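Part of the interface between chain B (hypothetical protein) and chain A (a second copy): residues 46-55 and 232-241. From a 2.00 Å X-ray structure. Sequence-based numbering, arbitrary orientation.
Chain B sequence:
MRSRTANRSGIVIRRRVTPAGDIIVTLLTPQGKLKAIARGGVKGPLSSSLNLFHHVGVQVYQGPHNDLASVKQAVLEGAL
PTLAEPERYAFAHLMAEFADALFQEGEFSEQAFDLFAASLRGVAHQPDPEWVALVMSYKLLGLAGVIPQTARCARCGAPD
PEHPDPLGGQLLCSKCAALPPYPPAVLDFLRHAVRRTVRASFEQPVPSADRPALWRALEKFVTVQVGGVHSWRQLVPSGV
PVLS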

# COMPACT_ATOMS: atom_id res chain seq x y z
N LEU B 46 2.38 4.96 22.12
CA LEU B 46 0.99 4.65 21.79
C LEU B 46 0.75 3.19 21.37
O LEU B 46 1.66 2.50 20.90
CB LEU B 46 0.48 5.62 20.71
N SER B 47 -0.48 2.71 21.55
CA SER B 47 -0.85 1.35 21.18
C SER B 47 -0.90 1.06 19.66
O SER B 47 -0.84 -0.09 19.24
CB SER B 47 -2.21 1.02 21.80
OG SER B 47 -2.26 -0.32 22.24
N SER B 48 -1.01 2.12 18.86
CA SER B 48 -1.02 2.07 17.40
C SER B 48 -0.12 3.20 16.90
O SER B 48 -0.13 4.32 17.42
CB SER B 48 -2.45 2.21 16.87
OG SER B 48 -2.54 2.68 15.54
N SER B 49 0.64 2.92 15.85
CA SER B 49 1.50 3.91 15.24
C SER B 49 0.73 4.65 14.14
O SER B 49 1.33 5.36 13.34
CB SER B 49 2.73 3.20 14.67
OG SER B 49 2.29 2.27 13.70
N LEU B 50 -0.59 4.51 14.13
CA LEU B 50 -1.48 5.20 13.19
C LEU B 50 -1.08 5.03 11.72
O LEU B 50 -1.00 6.00 10.97
CB LEU B 50 -1.56 6.68 13.56
CG LEU B 50 -1.98 6.97 15.01
CD1 LEU B 50 -1.68 8.38 15.39
CD2 LEU B 50 -3.45 6.70 15.20
N ASN B 51 -0.87 3.80 11.29
CA ASN B 51 -0.42 3.54 9.92
C ASN B 51 -1.49 3.88 8.89
O ASN B 51 -2.70 3.85 9.15
CB ASN B 51 0.04 2.08 9.80
CG ASN B 51 1.25 1.89 8.88
OD1 ASN B 51 1.90 0.83 8.89
ND2 ASN B 51 1.54 2.90 8.07
N LEU B 52 -1.03 4.30 7.72
CA LEU B 52 -1.88 4.66 6.62
C LEU B 52 -2.89 3.56 6.33
O LEU B 52 -2.56 2.38 6.43
CB LEU B 52 -1.03 4.86 5.37
CG LEU B 52 -1.10 6.12 4.52
CD1 LEU B 52 -0.83 5.76 3.06
CD2 LEU B 52 -2.31 7.03 4.73
N PHE B 53 -4.12 3.98 6.02
CA PHE B 53 -5.25 3.10 5.75
C PHE B 53 -5.74 2.25 6.91
O PHE B 53 -6.65 1.46 6.72
CB PHE B 53 -4.94 2.21 4.54
CG PHE B 53 -4.37 2.97 3.40
CD1 PHE B 53 -3.26 2.51 2.72
CD2 PHE B 53 -4.96 4.17 3.02
CE1 PHE B 53 -2.75 3.24 1.67
CE2 PHE B 53 -4.42 4.93 2.02
CZ PHE B 53 -3.32 4.44 1.31
N HIS B 54 -5.14 2.39 8.09
CA HIS B 54 -5.66 1.69 9.26
C HIS B 54 -6.91 2.35 9.83
O HIS B 54 -7.07 3.57 9.79
CB HIS B 54 -4.60 1.53 10.35
CG HIS B 54 -3.53 0.53 10.04
ND1 HIS B 54 -2.59 0.14 10.96
CD2 HIS B 54 -3.26 -0.18 8.91
CE1 HIS B 54 -1.81 -0.78 10.43
NE2 HIS B 54 -2.19 -0.99 9.18
N HIS B 55 -7.81 1.50 10.30
CA HIS B 55 -8.98 1.95 11.03
C HIS B 55 -8.58 1.99 12.49
O HIS B 55 -8.23 0.97 13.07
CB HIS B 55 -10.18 1.03 10.80
CG HIS B 55 -11.47 1.65 11.24
ND1 HIS B 55 -12.64 1.54 10.52
CD2 HIS B 55 -11.76 2.42 12.31
CE1 HIS B 55 -13.59 2.22 11.13
NE2 HIS B 55 -13.09 2.75 12.23
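Chain A 232-241: WRQLVPSGVP

Chain A meets this irregular stretch of chain B in two parts: the tail end of a 3-10 segment, residues 232 to 235, and then a loop, mostly extended but broken at Ser238(A), where psi is 19°, that runs past Ser48(B) and Ser49(B). The loop runs in the opposite sense to chain B, so that Ser48(B) CA lies 4.5 Å from Gly239(A) CA and Ser49(B) CA lies 5.1 Å from Ser238(A) CA. Together the two stretches bury 409 Å², and Gln234(A), Ser238(A) and Asn51(B) cover the most surface.

Gln234(A) shows how a long side chain can reach a neighbour from a sideways start: its CA-to-CB bond points sideways, but with chi1 and chi2 both m the end of the side chain comes nearer to chain B. There it meets the type II turn from Asn51(B) to His54(B), which is closed by a bond of 3.0 Å from His54(B) N to Asn51(B) O. The amide lies beside Leu52(B) and the ring of Phe53(B); its orientation in the model is probably reversed, so the individual polar pairings are best left open. The backbone of Gln234(A) is tied in separately: a water lies 2.7 Å from Gln234(A) O, to which it donates, and 2.9 Å from His54(B) NE2.

Ser238(A) is the loop's main point of contact, with 87 Å² covered. Its carbonyl accepts a direct hydrogen bond across the contact, from Ser49(B) N to Ser238(A) O at 3.2 Å and 162°, and the same oxygen receives a CA-H...O contact from Ser48(B) CA at 3.4 Å. A water also donates to Ser238(A) O at 2.9 Å, and this water lies 2.7 Å from Ser48(B) OG and 2.8 Å from His54(B) ND1. Its CA-to-CB bond points toward chain B, bringing Ser238(A) CB within 3.0 Å of Ser49(B) OG, while its hydroxyl turns back on its own chain in a very short 2.5 Å bond from Ser238(A) OG to Val236(A) O.

The CA-to-CB bond of Asn51(B) points toward chain A, and its side chain packs among Arg233(A), Gln234(A) and Ser238(A), spanning the 3-10 segment and the loop. Beyond Ser238(A), glycine lets the backbones come close: Gly239(A) CA is 3.3 Å from Ser47(B) O, and a CB on Gly239(A) would clash with that oxygen, at 2.9 Å. The backbone angles at Gly239(A) independently call for glycine. The rule here is economical: a reaching amide against a turn, a carbonyl shared between backbone and water, and a glycine where the chains are tight.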

# COMPACT_ATOMS: atom_id res chain seq x y z
N TRP A 232 5.14 -2.14 1.32
CA TRP A 232 5.49 -3.12 2.33
C TRP A 232 5.48 -2.53 3.73
O TRP A 232 5.35 -3.26 4.71
CB TRP A 232 6.87 -3.71 2.03
CG TRP A 232 8.00 -2.75 2.11
CD1 TRP A 232 8.52 -2.05 1.07
CD2 TRP A 232 8.76 -2.41 3.27
NE1 TRP A 232 9.53 -1.24 1.52
CE2 TRP A 232 9.72 -1.45 2.86
CE3 TRP A 232 8.74 -2.80 4.61
CZ2 TRP A 232 10.65 -0.91 3.75
CZ3 TRP A 232 9.67 -2.24 5.49
CH2 TRP A 232 10.60 -1.29 5.06
N ARG A 233 5.58 -1.21 3.84
CA ARG A 233 5.47 -0.56 5.14
C ARG A 233 4.11 -0.67 5.83
O ARG A 233 4.05 -0.56 7.05
CB ARG A 233 5.86 0.90 5.04
CG ARG A 233 7.33 1.07 4.75
CD ARG A 233 7.59 2.06 3.66
NE ARG A 233 7.32 3.41 4.07
CZ ARG A 233 6.68 4.33 3.35
NH1 ARG A 233 6.12 4.10 2.17
NH2 ARG A 233 6.57 5.54 3.87
N GLN A 234 3.07 -1.01 5.08
CA GLN A 234 1.78 -1.41 5.64
C GLN A 234 1.88 -2.61 6.60
O GLN A 234 1.05 -2.80 7.49
CB GLN A 234 0.86 -1.76 4.48
CG GLN A 234 0.46 -0.59 3.60
CD GLN A 234 -0.16 0.51 4.44
OE1 GLN A 234 -1.22 0.32 5.05
NE2 GLN A 234 0.53 1.63 4.54
N LEU A 235 2.90 -3.43 6.41
CA LEU A 235 3.06 -4.63 7.21
C LEU A 235 4.05 -4.56 8.37
O LEU A 235 4.22 -5.53 9.10
CB LEU A 235 3.41 -5.80 6.29
CG LEU A 235 2.42 -6.01 5.15
CD1 LEU A 235 2.93 -7.09 4.21
CD2 LEU A 235 0.99 -6.26 5.61
N VAL A 236 4.71 -3.42 8.55
CA VAL A 236 5.64 -3.28 9.67
C VAL A 236 4.83 -3.24 10.97
O VAL A 236 3.77 -2.64 10.96
CB VAL A 236 6.50 -2.02 9.47
CG1 VAL A 236 7.36 -1.73 10.69
CG2 VAL A 236 7.39 -2.19 8.26
N PRO A 237 5.22 -3.93 12.04
CA PRO A 237 4.40 -3.94 13.26
C PRO A 237 3.98 -2.53 13.68
O PRO A 237 4.84 -1.65 13.73
CB PRO A 237 5.33 -4.52 14.33
CG PRO A 237 6.29 -5.37 13.58
CD PRO A 237 6.44 -4.74 12.21
N SER A 238 2.69 -2.35 13.92
CA SER A 238 2.07 -1.04 14.13
C SER A 238 0.88 -1.06 15.10
O SER A 238 0.08 -0.12 15.11
CB SER A 238 1.60 -0.51 12.77
OG SER A 238 2.67 -0.59 11.84
N GLY A 239 0.79 -2.11 15.91
CA GLY A 239 -0.31 -2.30 16.83
C GLY A 239 -0.97 -3.67 16.74
O GLY A 239 -0.90 -4.33 15.70
N VAL A 240 -1.61 -4.07 17.84
CA VAL A 240 -2.41 -5.29 17.87
C VAL A 240 -3.91 -4.94 17.85
O VAL A 240 -4.37 -4.22 18.73
CB VAL A 240 -2.06 -6.12 19.11
N PRO A 241 -4.65 -5.43 16.86
CA PRO A 241 -6.10 -5.19 16.77
C PRO A 241 -6.88 -5.42 18.07
O PRO A 241 -6.49 -6.28 18.86
CB PRO A 241 -6.56 -6.18 15.69
CG PRO A 241 -5.36 -6.41 14.83
CD PRO A 241 -4.16 -6.24 15.73
O HOH W 1 -1.61 -3.24 7.40
O HOH W 2 -1.69 1.34 13.37
O HOH W 3 -3.78 -1.45 19.04